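Local coordinates for alpha-glucosidase (Bacteroides thetaiotaomicron, PDB 5XFM), which hydrolyses beta-L-arabinopyranosides and alpha-galactosides as a bifunctional, calcium-binding enzyme of glycoside hydrolase family 97, at residues Glu469-Thr474 with Arg508-Val513; Thr519-Asn524 with Ala581-Gly586; Trp299-Trp304 with Met460-His465. The protein carries 1 engineered substitution. All blocks are in the same frame, centred on the assembly; numbering follows the deposited sequence.

Contact 1 (Glu469-Thr474 with Arg508-Val513); sequences EEAFNT and RRTTDV
Glu470 reaches out from the first turn of helix 470-474 to grip Thr510, and this polar pair is the tight part of the contact. The hydroxyl OG1 of Thr510 donates to OE1 of Glu470 at 2.6 Å, arriving from above the carboxylate plane, about 40° out of it. Glutamate suits the position because its length is used in full: CG lies anti to the backbone N (chi1 178°) and the chain stays extended beyond it, so the carboxylate bridges the space between the two backbones. A water also donates to OE1 of Glu470, at 2.6 Å, and accepts from the backbone N of Arg509 at 2.8 Å, linking the same oxygen to the main chain of the loop. Gln515 bonds both OE2 of Glu470 and OG1 of Thr510, so the buried carboxylate has partners at both oxygens. Threonine brings a methyl as well as a hydroxyl: its CG2 lies 3.3 Å from OE1 of Glu470 and faces CB of Ala471 across a looser 4.4 Å. On the solvent side the grip ends: the exposed Arg509 starts toward helix 470-474, but its long chain turns away to pair with Asp468. The buried arginine, Arg508, braces its own segment: NH1 and NH2 both meet OD1 of Asp512 in the guanidinium plane, NH1 at 2.7 Å, a salt bridge that fixes the rotation of the guanidinium. Thr511 is the N-cap of helix 512-521, its OG1 accepting from the backbone N of Phe514. Within the glycoside hydrolase 97 catalytic part, the contact joins the start of helix 470-474 to the loop leading into helix 512-521, with Phe514 of that helix against Glu470 and Thr474, and Pro615 of strand 615-621 against Asp512 and Val513.

Contact 2 (Thr519-Asn524 with Ala581-Gly586); sequences TVLLQN and AAVNAG
The seam between the barrel-forming catalytic part and the C-terminal antiparallel sheet is built here, where Val520 and Leu521 in the last turn of helix 512-521 meet Ala581 and Val583 of strand 577-584. No hydrogen bond crosses it; the side chains that meet are all aliphatic. CB of Val520 lies 3.7 Å from CB of Ala581, and the small alanine lets helix and strand come close, with the CA atoms of Val520 and Ala581 6.2 Å apart. With CG anti to the carbonyl carbon (chi1 -67°), Leu521 sets its two methyls over Ala581 and Val583. CD2 rests 3.7 Å from the carbonyl O of Ala581, while CD1 stands 3.7 Å from both CG1 and CG2 of Val583, touching the valine's fork as the side chains cross at a slant. The strand's alternation explains the spacing: Ala581 and Val583 point to the helix and Ala582 away from it. Where the strand ends, Asn584 forms an Asx turn, its OD1 accepting from N of Gly586 at 2.7 Å. Leu521 also reaches Thr474 of helix 470-474 and Leu570 of the adjoining strand 567-574, a buried setting suited to a branched aliphatic chain. With an alanine here, both methyls would go, which would probably open a gap over Val583 and leave the carbonyl side of Ala581 poorly covered. From strand 567-574, Arg572 donates through NH1 to the backbone O atoms of Val520 and Leu521.

Contact 3 (Trp299-Trp304 with Met460-His465); sequences WSWILW and MVFNQH
Trp301 and Ile302 bring helix 300-304 against helix 458-462; the former helix follows strand 295-299 of the parallel TIM-barrel sheet. Trp301 comes first. Its CG is anti to the backbone N (chi1 179°), which swings the far rim of the indole round until CH2 lies 3.8 Å from CZ of Phe462; the two side chains cross at about a right angle. The indole NE1 turns to Asp306, so an aromatic that also donates a hydrogen bond fits this place. Ile302 follows with the closer packing. Its CD1 sits 3.6 Å from CG2 of Val461, and the same CG2 approaches the carbonyl O of Ile302 to 3.5 Å, so the compact valine fills the angle between side chain and backbone. That carbonyl oxygen accepts a hydrogen bond from NE2 of Gln305. Leu303, next in line, leans on Leu498, which Val461 also touches. Trp301 and Ile302 both touch Glu458, a calcium ligand on helix 458-462, and the side chain of Phe462 is about 7 Å from the ion. Past Phe462, Asn463 caps the next helix: its OD1 accepts from N of His465 at 2.7 Å.

In the fold
Contacts 1 and 2 are buried and share helix 512-521: contact 1 holds the loop leading into it, contact 2 its final turn. They also touch, Ala471 CB lying 3.5 Å from Ala585 CB and Thr474 meeting Leu521 and Val583, so helix 470-474 packs against both segments of contact 2. Contact 3 is only partly buried, its Phe462 exposed, and stays within the catalytic part near the calcium ion. It reaches contact 1 through Met460, whose CE is 3.6 Å from Glu470 OE1, but does not touch contact 2. The chemistry differs accordingly: a carboxylate, hydroxyl and water in contact 1, aliphatic groups between domains in contact 2, mixed aromatic and aliphatic packing in contact 3.

Contact 1 (Glu469-Thr474 with Arg508-Val513)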
# COMPACT_ATOMS: atom_id res chain seq x y z
N GLU A 469 18.85 4.65 -6.47
CA GLU A 469 17.71 5.35 -5.89
C GLU A 469 17.08 4.61 -4.71
O GLU A 469 16.13 5.10 -4.10
CB GLU A 469 16.63 5.58 -6.95
CG GLU A 469 17.04 6.48 -8.10
CD GLU A 469 16.99 7.95 -7.72
OE1 GLU A 469 15.87 8.44 -7.48
OE2 GLU A 469 18.05 8.59 -7.66
N GLU A 470 17.62 3.43 -4.40
CA GLU A 470 17.01 2.57 -3.39
C GLU A 470 16.71 3.27 -2.07
O GLU A 470 15.59 3.18 -1.54
CB GLU A 470 17.90 1.36 -3.10
CG GLU A 470 17.31 0.47 -2.01
CD GLU A 470 18.24 -0.64 -1.57
OE1 GLU A 470 19.45 -0.56 -1.85
OE2 GLU A 470 17.74 -1.59 -0.93
N ALA A 471 17.71 3.96 -1.53
CA ALA A 471 17.57 4.60 -0.23
C ALA A 471 16.46 5.66 -0.23
O ALA A 471 15.65 5.71 0.68
CB ALA A 471 18.89 5.20 0.21
N PHE A 472 16.43 6.46 -1.29
CA PHE A 472 15.42 7.50 -1.48
C PHE A 472 13.98 6.93 -1.40
O PHE A 472 13.15 7.40 -0.60
CB PHE A 472 15.69 8.19 -2.82
CG PHE A 472 14.64 9.18 -3.25
CD1 PHE A 472 14.49 10.38 -2.58
CD2 PHE A 472 13.85 8.93 -4.36
CE1 PHE A 472 13.54 11.30 -2.99
CE2 PHE A 472 12.90 9.84 -4.77
CZ PHE A 472 12.74 11.03 -4.09
N ASN A 473 13.71 5.90 -2.20
CA ASN A 473 12.38 5.28 -2.23
C ASN A 473 12.04 4.57 -0.91
O ASN A 473 10.89 4.63 -0.44
CB ASN A 473 12.29 4.30 -3.40
CG ASN A 473 12.32 5.00 -4.75
OD1 ASN A 473 13.15 4.71 -5.61
ND2 ASN A 473 11.40 5.95 -4.94
N THR A 474 13.04 3.92 -0.32
CA THR A 474 12.89 3.33 1.02
C THR A 474 12.50 4.40 2.04
O THR A 474 11.74 4.15 2.97
CB THR A 474 14.17 2.61 1.47
OG1 THR A 474 14.50 1.59 0.52
CG2 THR A 474 13.98 1.96 2.83
N ARG A 508 24.44 -3.32 -5.64
CA ARG A 508 23.79 -2.72 -4.48
C ARG A 508 24.61 -1.55 -3.95
O ARG A 508 25.83 -1.65 -3.82
CB ARG A 508 23.59 -3.76 -3.38
CG ARG A 508 23.06 -3.16 -2.08
CD ARG A 508 22.65 -4.22 -1.07
NE ARG A 508 23.61 -5.31 -0.94
CZ ARG A 508 24.23 -5.64 0.19
NH1 ARG A 508 24.00 -4.93 1.29
NH2 ARG A 508 25.07 -6.66 0.23
N ARG A 509 23.93 -0.45 -3.63
CA ARG A 509 24.59 0.76 -3.15
C ARG A 509 24.46 0.96 -1.65
O ARG A 509 25.11 1.82 -1.07
CB ARG A 509 24.03 1.99 -3.87
CG ARG A 509 24.22 1.96 -5.36
CD ARG A 509 25.69 1.84 -5.70
NE ARG A 509 25.94 2.21 -7.09
CZ ARG A 509 27.02 1.85 -7.78
NH1 ARG A 509 27.96 1.11 -7.21
NH2 ARG A 509 27.15 2.25 -9.04
N THR A 510 23.61 0.14 -1.04
CA THR A 510 23.32 0.25 0.39
C THR A 510 24.00 -0.85 1.19
O THR A 510 24.46 -1.84 0.63
CB THR A 510 21.81 0.19 0.64
OG1 THR A 510 21.26 -0.95 -0.04
CG2 THR A 510 21.13 1.45 0.13
N THR A 511 24.06 -0.67 2.50
CA THR A 511 24.75 -1.62 3.38
C THR A 511 23.87 -2.79 3.82
O THR A 511 22.65 -2.77 3.66
CB THR A 511 25.30 -0.91 4.62
OG1 THR A 511 24.21 -0.42 5.41
CG2 THR A 511 26.18 0.25 4.20
N ASP A 512 24.51 -3.82 4.38
CA ASP A 512 23.78 -4.98 4.87
C ASP A 512 22.81 -4.58 5.96
O ASP A 512 21.66 -5.03 5.98
CB ASP A 512 24.75 -6.04 5.39
CG ASP A 512 25.65 -6.61 4.31
OD1 ASP A 512 25.47 -6.23 3.13
OD2 ASP A 512 26.52 -7.45 4.63
N VAL A 513 23.25 -3.71 6.87
CA VAL A 513 22.40 -3.31 7.98
C VAL A 513 21.23 -2.47 7.47
O VAL A 513 20.12 -2.56 7.99
CB VAL A 513 23.20 -2.53 9.05
CG1 VAL A 513 22.28 -2.04 10.15
CG2 VAL A 513 24.26 -3.44 9.66
O HOH W 1 21.21 -0.02 -3.65

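Contact 2 (Thr519-Asn524 with Ala581-Gly586)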
# COMPACT_ATOMS: atom_id res chain seq x y z
N THR A 519 13.71 -4.80 6.45
CA THR A 519 12.73 -5.83 6.79
C THR A 519 11.74 -5.34 7.85
O THR A 519 10.64 -5.86 7.99
CB THR A 519 13.41 -7.14 7.27
OG1 THR A 519 14.06 -6.93 8.53
CG2 THR A 519 14.43 -7.62 6.24
N VAL A 520 12.15 -4.32 8.60
CA VAL A 520 11.29 -3.73 9.60
C VAL A 520 10.56 -2.51 9.03
O VAL A 520 9.39 -2.26 9.34
CB VAL A 520 12.09 -3.35 10.85
CG1 VAL A 520 11.19 -2.68 11.87
CG2 VAL A 520 12.73 -4.59 11.45
N LEU A 521 11.26 -1.74 8.20
CA LEU A 521 10.68 -0.55 7.60
C LEU A 521 9.50 -0.86 6.67
O LEU A 521 8.48 -0.18 6.72
CB LEU A 521 11.74 0.23 6.83
CG LEU A 521 12.84 0.85 7.70
CD1 LEU A 521 13.89 1.53 6.84
CD2 LEU A 521 12.24 1.82 8.70
N LEU A 522 9.65 -1.88 5.83
CA LEU A 522 8.64 -2.18 4.81
C LEU A 522 7.76 -3.37 5.22
O LEU A 522 8.25 -4.50 5.33
CB LEU A 522 9.32 -2.46 3.46
CG LEU A 522 10.38 -1.45 3.01
CD1 LEU A 522 10.89 -1.75 1.60
CD2 LEU A 522 9.87 -0.02 3.10
N GLN A 523 6.46 -3.13 5.40
CA GLN A 523 5.54 -4.11 5.96
C GLN A 523 4.72 -4.88 4.90
O GLN A 523 4.16 -4.30 3.97
CB GLN A 523 4.58 -3.42 6.94
CG GLN A 523 3.46 -4.28 7.50
CD GLN A 523 2.22 -4.23 6.63
OE1 GLN A 523 1.86 -3.17 6.11
NE2 GLN A 523 1.56 -5.37 6.46
N ASN A 524 4.69 -6.21 5.06
CA ASN A 524 3.81 -7.10 4.30
C ASN A 524 3.72 -8.44 5.03
O ASN A 524 4.74 -8.98 5.46
CB ASN A 524 4.31 -7.28 2.86
CG ASN A 524 3.23 -7.83 1.93
OD1 ASN A 524 3.07 -9.04 1.79
ND2 ASN A 524 2.49 -6.93 1.30
N ALA A 581 14.11 0.55 13.63
CA ALA A 581 14.87 0.52 12.40
C ALA A 581 15.00 1.93 11.84
O ALA A 581 14.04 2.71 11.86
CB ALA A 581 14.21 -0.40 11.39
N ALA A 582 16.20 2.25 11.37
CA ALA A 582 16.44 3.56 10.78
C ALA A 582 17.36 3.45 9.58
O ALA A 582 18.29 2.66 9.59
CB ALA A 582 17.01 4.53 11.80
N VAL A 583 17.08 4.23 8.53
CA VAL A 583 18.03 4.34 7.42
C VAL A 583 18.19 5.79 6.95
O VAL A 583 17.31 6.65 7.16
CB VAL A 583 17.62 3.49 6.19
CG1 VAL A 583 17.57 2.00 6.54
CG2 VAL A 583 16.30 3.98 5.61
N ASN A 584 19.33 6.03 6.29
CA ASN A 584 19.70 7.36 5.83
C ASN A 584 19.97 7.44 4.32
O ASN A 584 20.89 6.80 3.81
CB ASN A 584 20.94 7.85 6.59
CG ASN A 584 21.47 9.18 6.08
OD1 ASN A 584 20.73 10.00 5.54
ND2 ASN A 584 22.77 9.39 6.26
N ALA A 585 19.18 8.25 3.62
CA ALA A 585 19.36 8.43 2.18
C ALA A 585 20.08 9.73 1.86
O ALA A 585 20.25 10.07 0.69
CB ALA A 585 18.01 8.40 1.47
N GLY A 586 20.51 10.46 2.88
CA GLY A 586 21.27 11.68 2.65
C GLY A 586 22.67 11.32 2.20
O GLY A 586 23.05 10.15 2.22

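Contact 3 (Trp299-Trp304 with Met460-His465)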
# COMPACT_ATOMS: atom_id res chain seq x y z
N TRP A 299 12.59 -17.22 -2.66
CA TRP A 299 12.10 -16.74 -3.94
C TRP A 299 13.23 -16.75 -4.94
O TRP A 299 14.08 -15.86 -4.93
CB TRP A 299 11.51 -15.34 -3.77
CG TRP A 299 10.89 -14.74 -5.00
CD1 TRP A 299 10.34 -15.41 -6.05
CD2 TRP A 299 10.75 -13.34 -5.28
NE1 TRP A 299 9.86 -14.51 -6.98
CE2 TRP A 299 10.11 -13.23 -6.53
CE3 TRP A 299 11.11 -12.17 -4.60
CZ2 TRP A 299 9.80 -12.00 -7.11
CZ3 TRP A 299 10.82 -10.95 -5.18
CH2 TRP A 299 10.17 -10.87 -6.42
N SER A 300 13.27 -17.78 -5.79
CA SER A 300 14.39 -17.98 -6.70
C SER A 300 14.45 -16.93 -7.83
O SER A 300 15.53 -16.48 -8.20
CB SER A 300 14.35 -19.40 -7.29
OG SER A 300 13.40 -19.53 -8.34
N TRP A 301 13.29 -16.55 -8.35
CA TRP A 301 13.26 -15.71 -9.55
C TRP A 301 13.87 -14.31 -9.36
O TRP A 301 14.37 -13.74 -10.32
CB TRP A 301 11.82 -15.55 -10.06
CG TRP A 301 11.74 -14.68 -11.28
CD1 TRP A 301 11.84 -15.06 -12.58
CD2 TRP A 301 11.56 -13.26 -11.29
NE1 TRP A 301 11.73 -13.96 -13.41
CE2 TRP A 301 11.56 -12.84 -12.63
CE3 TRP A 301 11.41 -12.29 -10.28
CZ2 TRP A 301 11.41 -11.51 -13.01
CZ3 TRP A 301 11.25 -10.97 -10.66
CH2 TRP A 301 11.25 -10.59 -12.00
N ILE A 302 13.79 -13.72 -8.18
CA ILE A 302 14.26 -12.35 -8.03
C ILE A 302 15.76 -12.22 -8.40
O ILE A 302 16.13 -11.35 -9.19
CB ILE A 302 14.00 -11.79 -6.61
CG1 ILE A 302 14.56 -10.37 -6.48
CG2 ILE A 302 14.56 -12.69 -5.51
CD1 ILE A 302 13.98 -9.40 -7.48
N LEU A 303 16.59 -13.12 -7.90
CA LEU A 303 18.03 -13.05 -8.17
C LEU A 303 18.52 -14.04 -9.24
O LEU A 303 19.53 -13.79 -9.88
CB LEU A 303 18.81 -13.29 -6.87
CG LEU A 303 18.90 -12.07 -5.96
CD1 LEU A 303 19.62 -12.41 -4.67
CD2 LEU A 303 19.62 -10.95 -6.69
N TRP A 304 17.81 -15.15 -9.41
CA TRP A 304 18.23 -16.17 -10.37
C TRP A 304 17.38 -16.15 -11.64
O TRP A 304 17.70 -16.83 -12.62
CB TRP A 304 18.20 -17.55 -9.71
CG TRP A 304 19.21 -17.73 -8.61
CD1 TRP A 304 19.98 -16.75 -8.03
CD2 TRP A 304 19.58 -18.96 -7.97
NE1 TRP A 304 20.79 -17.30 -7.06
CE2 TRP A 304 20.56 -18.65 -7.01
CE3 TRP A 304 19.17 -20.29 -8.11
CZ2 TRP A 304 21.15 -19.63 -6.20
CZ3 TRP A 304 19.74 -21.25 -7.30
CH2 TRP A 304 20.72 -20.92 -6.36
N MET A 460 15.63 -3.08 -9.15
CA MET A 460 17.04 -2.98 -8.80
C MET A 460 17.84 -4.05 -9.54
O MET A 460 18.99 -3.83 -9.91
CB MET A 460 17.25 -3.10 -7.29
CG MET A 460 16.66 -1.95 -6.48
SD MET A 460 16.81 -2.27 -4.71
CE MET A 460 18.56 -2.67 -4.61
N VAL A 461 17.24 -5.21 -9.76
CA VAL A 461 17.89 -6.25 -10.55
C VAL A 461 17.96 -5.79 -12.00
O VAL A 461 18.95 -6.03 -12.70
CB VAL A 461 17.18 -7.61 -10.46
CG1 VAL A 461 17.99 -8.68 -11.19
CG2 VAL A 461 16.97 -8.00 -9.02
N PHE A 462 16.91 -5.11 -12.46
CA PHE A 462 16.83 -4.74 -13.87
C PHE A 462 17.76 -3.59 -14.24
O PHE A 462 18.34 -3.59 -15.32
CB PHE A 462 15.39 -4.36 -14.24
CG PHE A 462 14.40 -5.47 -14.06
CD1 PHE A 462 14.79 -6.80 -14.15
CD2 PHE A 462 13.06 -5.18 -13.82
CE1 PHE A 462 13.86 -7.81 -13.98
CE2 PHE A 462 12.14 -6.19 -13.65
CZ PHE A 462 12.54 -7.51 -13.73
N ASN A 463 17.90 -2.63 -13.34
CA ASN A 463 18.50 -1.35 -13.70
C ASN A 463 19.27 -0.72 -12.54
O ASN A 463 18.74 -0.58 -11.44
CB ASN A 463 17.40 -0.40 -14.21
CG ASN A 463 17.94 0.93 -14.75
OD1 ASN A 463 19.03 1.38 -14.42
ND2 ASN A 463 17.14 1.57 -15.60
N GLN A 464 20.51 -0.33 -12.82
CA GLN A 464 21.40 0.28 -11.84
C GLN A 464 20.81 1.55 -11.24
O GLN A 464 21.10 1.90 -10.09
CB GLN A 464 22.75 0.60 -12.48
CG GLN A 464 23.79 1.15 -11.52
CD GLN A 464 24.14 0.16 -10.43
OE1 GLN A 464 24.27 -1.04 -10.69
NE2 GLN A 464 24.27 0.65 -9.20
N HIS A 465 20.01 2.25 -12.04
CA HIS A 465 19.34 3.47 -11.59
C HIS A 465 18.58 3.22 -10.30
O HIS A 465 18.72 3.97 -9.34
CB HIS A 465 18.38 3.98 -12.68
CG HIS A 465 17.49 5.10 -12.23
ND1 HIS A 465 17.96 6.39 -12.02
CD2 HIS A 465 16.17 5.13 -11.94
CE1 HIS A 465 16.96 7.16 -11.63
NE2 HIS A 465 15.86 6.42 -11.57